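Local coordinates for alkylhydroperoxidase AhpD core: uncharacterized peroxidase-related protein (Ralstonia eutropha, PDB 2PRR), which is uncharacterized but belongs to the carboxymuconolactone decarboxylase family and, from its AhpD-like core, is probably a peroxidase-type oxidoreductase, at residues S10-P15 with L45-D50; A19-I24 with E51-F56. All coordinates share one frame; numbering follows the deposited sequence.

Contact 1. Residues S10-P15 with L45-D50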
ATOM      1  N   SER D  10     -25.405  -2.862  17.698  1.00 32.77           N
ATOM      2  CA  SER D  10     -25.503  -2.764  16.247  1.00 33.15           C
ATOM      3  C   SER D  10     -25.978  -1.373  15.915  1.00 33.64           C
ATOM      4  O   SER D  10     -26.559  -0.731  16.770  1.00 33.21           O
ATOM      5  CB  SER D  10     -26.539  -3.769  15.769  1.00 33.49           C
ATOM      6  OG  SER D  10     -26.781  -3.669  14.381  1.00 40.98           O
ATOM      7  N   ARG D  11     -25.705  -0.869  14.707  1.00 35.36           N
ATOM      8  CA  ARG D  11     -26.300   0.408  14.279  1.00 34.24           C
ATOM      9  C   ARG D  11     -27.712   0.119  13.738  1.00 35.10           C
ATOM     10  O   ARG D  11     -28.462   1.036  13.472  1.00 33.00           O
ATOM     11  CB  ARG D  11     -25.486   1.131  13.215  1.00 34.07           C
ATOM     12  CG  ARG D  11     -25.512   0.468  11.913  1.00 36.07           C
ATOM     13  CD  ARG D  11     -24.881   1.262  10.811  1.00 47.11           C
ATOM     14  NE  ARG D  11     -25.421   2.607  10.617  1.00 47.67           N
ATOM     15  CZ  ARG D  11     -26.641   2.891  10.154  1.00 48.11           C
ATOM     16  NH1 ARG D  11     -27.540   1.946   9.870  1.00 48.49           N
ATOM     17  NH2 ARG D  11     -26.982   4.160  10.013  1.00 46.09           N
ATOM     18  N   TYR D  12     -28.035  -1.171  13.560  1.00 37.00           N
ATOM     19  CA  TYR D  12     -29.328  -1.661  13.050  1.00 36.03           C
ATOM     20  C   TYR D  12     -30.188  -2.176  14.165  1.00 36.54           C
ATOM     21  O   TYR D  12     -29.664  -2.523  15.210  1.00 36.90           O
ATOM     22  CB  TYR D  12     -29.120  -2.810  12.031  1.00 35.15           C
ATOM     23  CG  TYR D  12     -28.643  -2.301  10.709  1.00 27.21           C
ATOM     24  CD1 TYR D  12     -27.298  -2.081  10.477  1.00 28.30           C
ATOM     25  CD2 TYR D  12     -29.547  -1.980   9.714  1.00 29.90           C
ATOM     26  CE1 TYR D  12     -26.855  -1.576   9.268  1.00 29.79           C
ATOM     27  CE2 TYR D  12     -29.114  -1.475   8.494  1.00 35.29           C
ATOM     28  CZ  TYR D  12     -27.769  -1.281   8.277  1.00 26.47           C
ATOM     29  OH  TYR D  12     -27.339  -0.769   7.067  1.00 32.68           O
ATOM     30  N   PRO D  13     -31.515  -2.260  13.930  1.00 37.55           N
ATOM     31  CA  PRO D  13     -32.418  -2.791  14.946  1.00 37.91           C
ATOM     32  C   PRO D  13     -32.090  -4.212  15.385  1.00 37.43           C
ATOM     33  O   PRO D  13     -31.625  -5.014  14.595  1.00 37.68           O
ATOM     34  CB  PRO D  13     -33.793  -2.756  14.257  1.00 38.59           C
ATOM     35  CG  PRO D  13     -33.658  -1.739  13.153  1.00 37.67           C
ATOM     36  CD  PRO D  13     -32.243  -1.838  12.712  1.00 36.50           C
ATOM     37  N   VAL D  14     -32.327  -4.493  16.650  1.00 38.28           N
ATOM     38  CA  VAL D  14     -32.102  -5.807  17.202  1.00 39.95           C
ATOM     39  C   VAL D  14     -33.460  -6.341  17.598  1.00 41.25           C
ATOM     40  O   VAL D  14     -34.132  -5.733  18.426  1.00 41.17           O
ATOM     41  CB  VAL D  14     -31.212  -5.742  18.433  1.00 39.60           C
ATOM     42  CG1 VAL D  14     -30.925  -7.156  18.973  1.00 39.24           C
ATOM     43  CG2 VAL D  14     -29.919  -5.012  18.075  1.00 41.43           C
ATOM     44  N   PRO D  15     -33.874  -7.479  17.017  1.00 43.78           N
ATOM     45  CA  PRO D  15     -35.178  -8.003  17.362  1.00 44.91           C
ATOM     46  C   PRO D  15     -35.229  -8.608  18.752  1.00 46.87           C
ATOM     47  O   PRO D  15     -34.195  -8.994  19.302  1.00 47.25           O
ATOM     48  CB  PRO D  15     -35.369  -9.118  16.333  1.00 44.51           C
ATOM     49  CG  PRO D  15     -34.015  -9.606  16.101  1.00 43.72           C
ATOM     50  CD  PRO D  15     -33.205  -8.355  16.036  1.00 42.50           C
ATOM     51  N   LEU D  45     -27.568 -10.381  13.732  1.00 34.12           N
ATOM     52  CA  LEU D  45     -27.910 -10.983  12.429  1.00 34.34           C
ATOM     53  C   LEU D  45     -29.368 -11.448  12.363  1.00 33.84           C
ATOM     54  O   LEU D  45     -29.916 -11.581  11.275  1.00 31.08           O
ATOM     55  CB  LEU D  45     -26.957 -12.122  12.049  1.00 34.43           C
ATOM     56  CG  LEU D  45     -25.491 -11.740  11.782  1.00 33.48           C
ATOM     57  CD1 LEU D  45     -24.736 -12.991  11.440  1.00 31.98           C
ATOM     58  CD2 LEU D  45     -25.259 -10.652  10.659  1.00 33.94           C
ATOM     59  N   ALA D  46     -30.008 -11.652  13.521  1.00 35.81           N
ATOM     60  CA  ALA D  46     -31.432 -12.043  13.575  1.00 35.46           C
ATOM     61  C   ALA D  46     -32.372 -10.971  12.961  1.00 36.49           C
ATOM     62  O   ALA D  46     -33.558 -11.233  12.784  1.00 38.46           O
ATOM     63  CB  ALA D  46     -31.842 -12.381  15.012  1.00 36.08           C
ATOM     64  N   HIS D  47     -31.839  -9.768  12.691  1.00 35.87           N
ATOM     65  CA  HIS D  47     -32.526  -8.695  11.960  1.00 34.83           C
ATOM     66  C   HIS D  47     -32.861  -9.140  10.522  1.00 34.95           C
ATOM     67  O   HIS D  47     -33.834  -8.681   9.944  1.00 34.84           O
ATOM     68  CB  HIS D  47     -31.625  -7.434  11.931  1.00 34.98           C
ATOM     69  CG  HIS D  47     -32.153  -6.304  11.096  1.00 29.72           C
ATOM     70  ND1 HIS D  47     -33.250  -5.550  11.460  1.00 24.10           N
ATOM     71  CD2 HIS D  47     -31.703  -5.774   9.932  1.00 32.55           C
ATOM     72  CE1 HIS D  47     -33.474  -4.628  10.540  1.00 33.66           C
ATOM     73  NE2 HIS D  47     -32.545  -4.736   9.604  1.00 28.86           N
ATOM     74  N   ARG D  48     -32.032 -10.004   9.937  1.00 34.29           N
ATOM     75  CA  ARG D  48     -32.286 -10.567   8.614  1.00 34.68           C
ATOM     76  C   ARG D  48     -32.262 -12.101   8.730  1.00 35.89           C
ATOM     77  O   ARG D  48     -31.253 -12.707   8.365  1.00 35.46           O
ATOM     78  CB  ARG D  48     -31.226 -10.106   7.623  1.00 34.61           C
ATOM     79  CG  ARG D  48     -31.179  -8.593   7.379  1.00 34.26           C
ATOM     80  CD  ARG D  48     -32.464  -8.055   6.786  1.00 26.82           C
ATOM     81  NE  ARG D  48     -32.271  -6.726   6.231  1.00 31.61           N
ATOM     82  CZ  ARG D  48     -31.753  -6.490   5.022  1.00 27.14           C
ATOM     83  NH1 ARG D  48     -31.352  -7.497   4.262  1.00 22.30           N
ATOM     84  NH2 ARG D  48     -31.626  -5.240   4.561  1.00 31.86           N
ATOM     85  N   PRO D  49     -33.371 -12.734   9.227  1.00 37.08           N
ATOM     86  CA  PRO D  49     -33.508 -14.204   9.492  1.00 36.48           C
ATOM     87  C   PRO D  49     -32.983 -15.172   8.421  1.00 36.65           C
ATOM     88  O   PRO D  49     -32.342 -16.161   8.747  1.00 38.05           O
ATOM     89  CB  PRO D  49     -35.013 -14.372   9.687  1.00 35.96           C
ATOM     90  CG  PRO D  49     -35.437 -13.124  10.287  1.00 35.79           C
ATOM     91  CD  PRO D  49     -34.626 -12.042   9.578  1.00 36.71           C
ATOM     92  N   ASP D  50     -33.256 -14.906   7.157  1.00 37.67           N
ATOM     93  CA  ASP D  50     -32.736 -15.755   6.093  1.00 39.43           C
ATOM     94  C   ASP D  50     -31.220 -15.747   5.984  1.00 38.03           C
ATOM     95  O   ASP D  50     -30.627 -16.752   5.609  1.00 39.15           O
ATOM     96  CB  ASP D  50     -33.348 -15.372   4.736  1.00 42.04           C
ATOM     97  CG  ASP D  50     -34.815 -15.809   4.604  1.00 48.94           C
ATOM     98  OD1 ASP D  50     -35.279 -16.673   5.399  1.00 48.76           O
ATOM     99  OD2 ASP D  50     -35.492 -15.291   3.685  1.00 55.37           O
TER
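His47 and Pro13 make the heart of this contact, and it is van der Waals packing. The imidazole lies obliquely against the pyrrolidine ring, with His47 CE1 3.7 Å from Pro13 CD. Pro13 CB and CG also lie close to CE1 and ND1. The backbone carbonyl of Pro13 leans on the same ring at a slant. The torsion chi1 of 174° swings the His47 ring away from its own backbone N and out to the 10-15 loop.

A second apolar touch joins Pro15 and Ala46. Pro15 CG rests 3.7 Å from Ala46 CB, and Pro15 CD sits 3.9 Å from the backbone N of His47.

The aromatic pair is looser. The Tyr12 and His47 rings meet obliquely, with centroids 5.8 Å apart and planes inclined at 44°. Tyr12 CB lies over one face of the imidazole.

No hydrogen bond joins the two segments. The polar bonds order each segment from within. Ser10 OG accepts from Tyr12 N at 2.9 Å, an ST turn that leads into Tyr12. A type I turn from Leu45 to Arg48 presents Ala46 and His47. Tyr12 OH bonds to the backbone O of Asp156 of the second subunit, and the polar partner of His47 is Glu157 of that subunit.

In the fold, the loop before helix 22-35 lies against the link between helices 40-45 and 49-63. Arg48 is the N-cap residue of helix 49-63. Ile179 of helix 156-179 packs on Tyr12.

Contact 2. Residues A19-I24 with E51-F56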
ATOM      1  N   ALA D  19     -40.046 -12.119  19.244  1.00 54.27           N
ATOM      2  CA  ALA D  19     -40.572 -11.840  17.885  1.00 53.50           C
ATOM      3  C   ALA D  19     -39.875 -12.582  16.729  1.00 53.04           C
ATOM      4  O   ALA D  19     -39.952 -12.142  15.581  1.00 52.67           O
ATOM      5  CB  ALA D  19     -40.524 -10.335  17.618  1.00 54.33           C
ATOM      6  N   LEU D  20     -39.231 -13.713  17.020  1.00 52.92           N
ATOM      7  CA  LEU D  20     -38.452 -14.441  16.034  1.00 51.25           C
ATOM      8  C   LEU D  20     -38.940 -15.860  15.768  1.00 51.40           C
ATOM      9  O   LEU D  20     -39.521 -16.510  16.668  1.00 50.66           O
ATOM     10  CB  LEU D  20     -37.003 -14.566  16.523  1.00 50.80           C
ATOM     11  CG  LEU D  20     -36.106 -13.334  16.578  1.00 50.33           C
ATOM     12  CD1 LEU D  20     -34.769 -13.693  17.226  1.00 49.31           C
ATOM     13  CD2 LEU D  20     -35.913 -12.766  15.170  1.00 50.73           C
ATOM     14  N   PRO D  21     -38.654 -16.360  14.541  1.00 50.35           N
ATOM     15  CA  PRO D  21     -38.924 -17.726  14.119  1.00 48.59           C
ATOM     16  C   PRO D  21     -38.396 -18.698  15.146  1.00 48.83           C
ATOM     17  O   PRO D  21     -37.314 -18.493  15.678  1.00 48.65           O
ATOM     18  CB  PRO D  21     -38.114 -17.855  12.829  1.00 49.75           C
ATOM     19  CG  PRO D  21     -38.074 -16.494  12.270  1.00 50.37           C
ATOM     20  CD  PRO D  21     -38.049 -15.564  13.447  1.00 50.43           C
ATOM     21  N   ASP D  22     -39.144 -19.768  15.396  1.00 49.64           N
ATOM     22  CA  ASP D  22     -38.787 -20.735  16.441  1.00 50.06           C
ATOM     23  C   ASP D  22     -37.445 -21.438  16.222  1.00 48.15           C
ATOM     24  O   ASP D  22     -36.776 -21.794  17.200  1.00 47.78           O
ATOM     25  CB  ASP D  22     -39.907 -21.785  16.601  1.00 52.98           C
ATOM     26  CG  ASP D  22     -41.275 -21.155  16.890  1.00 59.92           C
ATOM     27  OD1 ASP D  22     -41.319 -20.095  17.569  1.00 71.06           O
ATOM     28  OD2 ASP D  22     -42.298 -21.724  16.433  1.00 66.44           O
ATOM     29  N   ASP D  23     -37.079 -21.667  14.954  1.00 47.10           N
ATOM     30  CA  ASP D  23     -35.789 -22.315  14.618  1.00 46.79           C
ATOM     31  C   ASP D  23     -34.600 -21.450  15.065  1.00 46.76           C
ATOM     32  O   ASP D  23     -33.645 -21.955  15.665  1.00 46.36           O
ATOM     33  CB  ASP D  23     -35.679 -22.712  13.125  1.00 45.98           C
ATOM     34  CG  ASP D  23     -35.845 -21.535  12.152  1.00 47.35           C
ATOM     35  OD1 ASP D  23     -36.523 -20.547  12.485  1.00 44.43           O
ATOM     36  OD2 ASP D  23     -35.316 -21.626  11.018  1.00 50.84           O
ATOM     37  N   ILE D  24     -34.707 -20.151  14.780  1.00 45.93           N
ATOM     38  CA  ILE D  24     -33.738 -19.134  15.179  1.00 45.22           C
ATOM     39  C   ILE D  24     -33.770 -18.996  16.697  1.00 46.85           C
ATOM     40  O   ILE D  24     -32.721 -19.043  17.338  1.00 47.56           O
ATOM     41  CB  ILE D  24     -34.064 -17.765  14.522  1.00 45.18           C
ATOM     42  CG1 ILE D  24     -33.829 -17.863  13.007  1.00 40.74           C
ATOM     43  CG2 ILE D  24     -33.254 -16.640  15.175  1.00 43.41           C
ATOM     44  CD1 ILE D  24     -34.210 -16.630  12.252  1.00 46.22           C
ATOM     45  N   GLU D  51     -30.595 -14.622   6.310  1.00 36.97           N
ATOM     46  CA  GLU D  51     -29.130 -14.502   6.249  1.00 35.17           C
ATOM     47  C   GLU D  51     -28.563 -15.171   7.507  1.00 32.45           C
ATOM     48  O   GLU D  51     -27.557 -15.866   7.484  1.00 32.67           O
ATOM     49  CB  GLU D  51     -28.746 -13.032   6.125  1.00 32.03           C
ATOM     50  CG  GLU D  51     -29.476 -12.351   4.987  1.00 31.95           C
ATOM     51  CD  GLU D  51     -29.182 -10.877   4.863  1.00 38.09           C
ATOM     52  OE1 GLU D  51     -28.087 -10.443   5.277  1.00 31.19           O
ATOM     53  OE2 GLU D  51     -30.068 -10.153   4.352  1.00 32.54           O
ATOM     54  N   PHE D  52     -29.237 -14.957   8.615  1.00 32.44           N
ATOM     55  CA  PHE D  52     -28.917 -15.633   9.861  1.00 33.24           C
ATOM     56  C   PHE D  52     -28.842 -17.152   9.642  1.00 33.82           C
ATOM     57  O   PHE D  52     -27.879 -17.800  10.043  1.00 33.26           O
ATOM     58  CB  PHE D  52     -30.029 -15.310  10.875  1.00 32.38           C
ATOM     59  CG  PHE D  52     -29.884 -15.988  12.186  1.00 29.76           C
ATOM     60  CD1 PHE D  52     -30.266 -17.310  12.343  1.00 31.00           C
ATOM     61  CD2 PHE D  52     -29.423 -15.300  13.283  1.00 27.59           C
ATOM     62  CE1 PHE D  52     -30.147 -17.934  13.538  1.00 26.94           C
ATOM     63  CE2 PHE D  52     -29.308 -15.936  14.492  1.00 37.72           C
ATOM     64  CZ  PHE D  52     -29.677 -17.265  14.614  1.00 32.76           C
ATOM     65  N   ARG D  53     -29.856 -17.723   9.004  1.00 34.79           N
ATOM     66  CA  ARG D  53     -29.874 -19.179   8.811  1.00 36.27           C
ATOM     67  C   ARG D  53     -28.721 -19.633   7.929  1.00 34.39           C
ATOM     68  O   ARG D  53     -28.064 -20.644   8.208  1.00 33.67           O
ATOM     69  CB  ARG D  53     -31.218 -19.658   8.234  1.00 35.50           C
ATOM     70  CG  ARG D  53     -32.411 -19.484   9.182  1.00 38.83           C
ATOM     71  CD  ARG D  53     -33.705 -20.030   8.594  1.00 40.89           C
ATOM     72  NE  ARG D  53     -34.897 -19.641   9.376  1.00 46.75           N
ATOM     73  CZ  ARG D  53     -35.770 -18.690   9.033  1.00 44.88           C
ATOM     74  NH1 ARG D  53     -35.618 -17.951   7.930  1.00 39.94           N
ATOM     75  NH2 ARG D  53     -36.799 -18.452   9.832  1.00 37.00           N
ATOM     76  N   ALA D  54     -28.473 -18.878   6.866  1.00 34.05           N
ATOM     77  CA  ALA D  54     -27.420 -19.222   5.922  1.00 33.58           C
ATOM     78  C   ALA D  54     -26.014 -19.014   6.514  1.00 33.87           C
ATOM     79  O   ALA D  54     -25.066 -19.735   6.172  1.00 35.42           O
ATOM     80  CB  ALA D  54     -27.600 -18.420   4.632  1.00 35.26           C
ATOM     81  N   PHE D  55     -25.878 -18.020   7.382  1.00 32.95           N
ATOM     82  CA  PHE D  55     -24.607 -17.717   8.038  1.00 32.60           C
ATOM     83  C   PHE D  55     -24.242 -18.856   8.974  1.00 31.87           C
ATOM     84  O   PHE D  55     -23.167 -19.449   8.865  1.00 32.20           O
ATOM     85  CB  PHE D  55     -24.742 -16.400   8.835  1.00 33.04           C
ATOM     86  CG  PHE D  55     -23.461 -15.909   9.486  1.00 34.50           C
ATOM     87  CD1 PHE D  55     -23.101 -16.323  10.755  1.00 29.64           C
ATOM     88  CD2 PHE D  55     -22.640 -14.996   8.829  1.00 33.03           C
ATOM     89  CE1 PHE D  55     -21.950 -15.872  11.344  1.00 30.71           C
ATOM     90  CE2 PHE D  55     -21.494 -14.533   9.414  1.00 29.74           C
ATOM     91  CZ  PHE D  55     -21.143 -14.964  10.669  1.00 30.91           C
ATOM     92  N   PHE D  56     -25.136 -19.166   9.898  1.00 29.80           N
ATOM     93  CA  PHE D  56     -24.814 -20.194  10.875  1.00 31.08           C
ATOM     94  C   PHE D  56     -24.663 -21.572  10.288  1.00 29.39           C
ATOM     95  O   PHE D  56     -23.843 -22.344  10.736  1.00 31.27           O
ATOM     96  CB  PHE D  56     -25.737 -20.123  12.081  1.00 29.96           C
ATOM     97  CG  PHE D  56     -25.472 -18.921  12.918  1.00 33.90           C
ATOM     98  CD1 PHE D  56     -24.364 -18.885  13.749  1.00 34.07           C
ATOM     99  CD2 PHE D  56     -26.263 -17.797  12.821  1.00 37.99           C
ATOM    100  CE1 PHE D  56     -24.084 -17.766  14.471  1.00 32.28           C
ATOM    101  CE2 PHE D  56     -25.985 -16.678  13.556  1.00 34.87           C
ATOM    102  CZ  PHE D  56     -24.899 -16.664  14.381  1.00 35.20           C
TER
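Arg53 NE donates to Asp23 OD2 over 2.6 Å, the shortest polar bond of the contact and the core of its salt bridge. OD2 receives it through the syn lone pair, on the side of the other carboxylate oxygen. The acceptor is slightly tilted from the guanidinium plane. A second bond, weak, runs from Arg53 NH2 to Asp23 OD1 at 3.4 Å. The two bonds form a side-on pair, and the carboxylate and guanidinium planes differ by only 23°. Both bonds come from one edge of the guanidinium. Its remaining nitrogen, NH1, forms a salt bridge with Asp50, so the arginine is shared between two carboxylates.

The arginine reaches Asp23 through an extended chain from CG to NE. Asp23 meets it with chi1 at 58°, its carboxyl group set between the backbone N and the carbonyl carbon. Pro21 lies at the guanidinium edge, with Pro21 CB 3.3 Å from Arg53 NH2. Ile24 CD1 lies over the rim of one guanidinium face, so the charged plane is flanked by apolar carbon.

Beside the salt bridge, Ile24 packs on Phe52. Ile24 CG2 sits 3.9 Å from the centroid of the Phe52 ring and 21° off its normal, a CH-pi contact over the face. Ile24 CG1 approaches the rim at 3.7 Å from Phe52 CD1. Phe56 CD2 covers the opposite face of Phe52, so the ring is sandwiched.

The contact joins the first turn of helix 22-35, with Pro21 at its N-cap position, to the early turns of helix 49-63. Phe42 of helix 40-45 touches Phe52 and stacks on Phe56.

The two contacts lie side by side, with centres about 10 Å apart, on one side of the chain's centre. Their segments alternate along the chain: 10-15, 19-24, 45-50, then 51-56. The N-terminal loop and the start of helix 22-35 therefore pack against successive parts of one stretch, which runs from the turn after helix 40-45 into helix 49-63. They meet directly, since Pro49 CB lies 3.5 Å from Ile24 CD1. Leu20 also reaches Ala46. Together they tie the N-terminal region to helix 49-63, part of the region shared with the carboxymuconolactone decarboxylase family. Both contacts also touch the second subunit, so this part of the fold adjoins an interface.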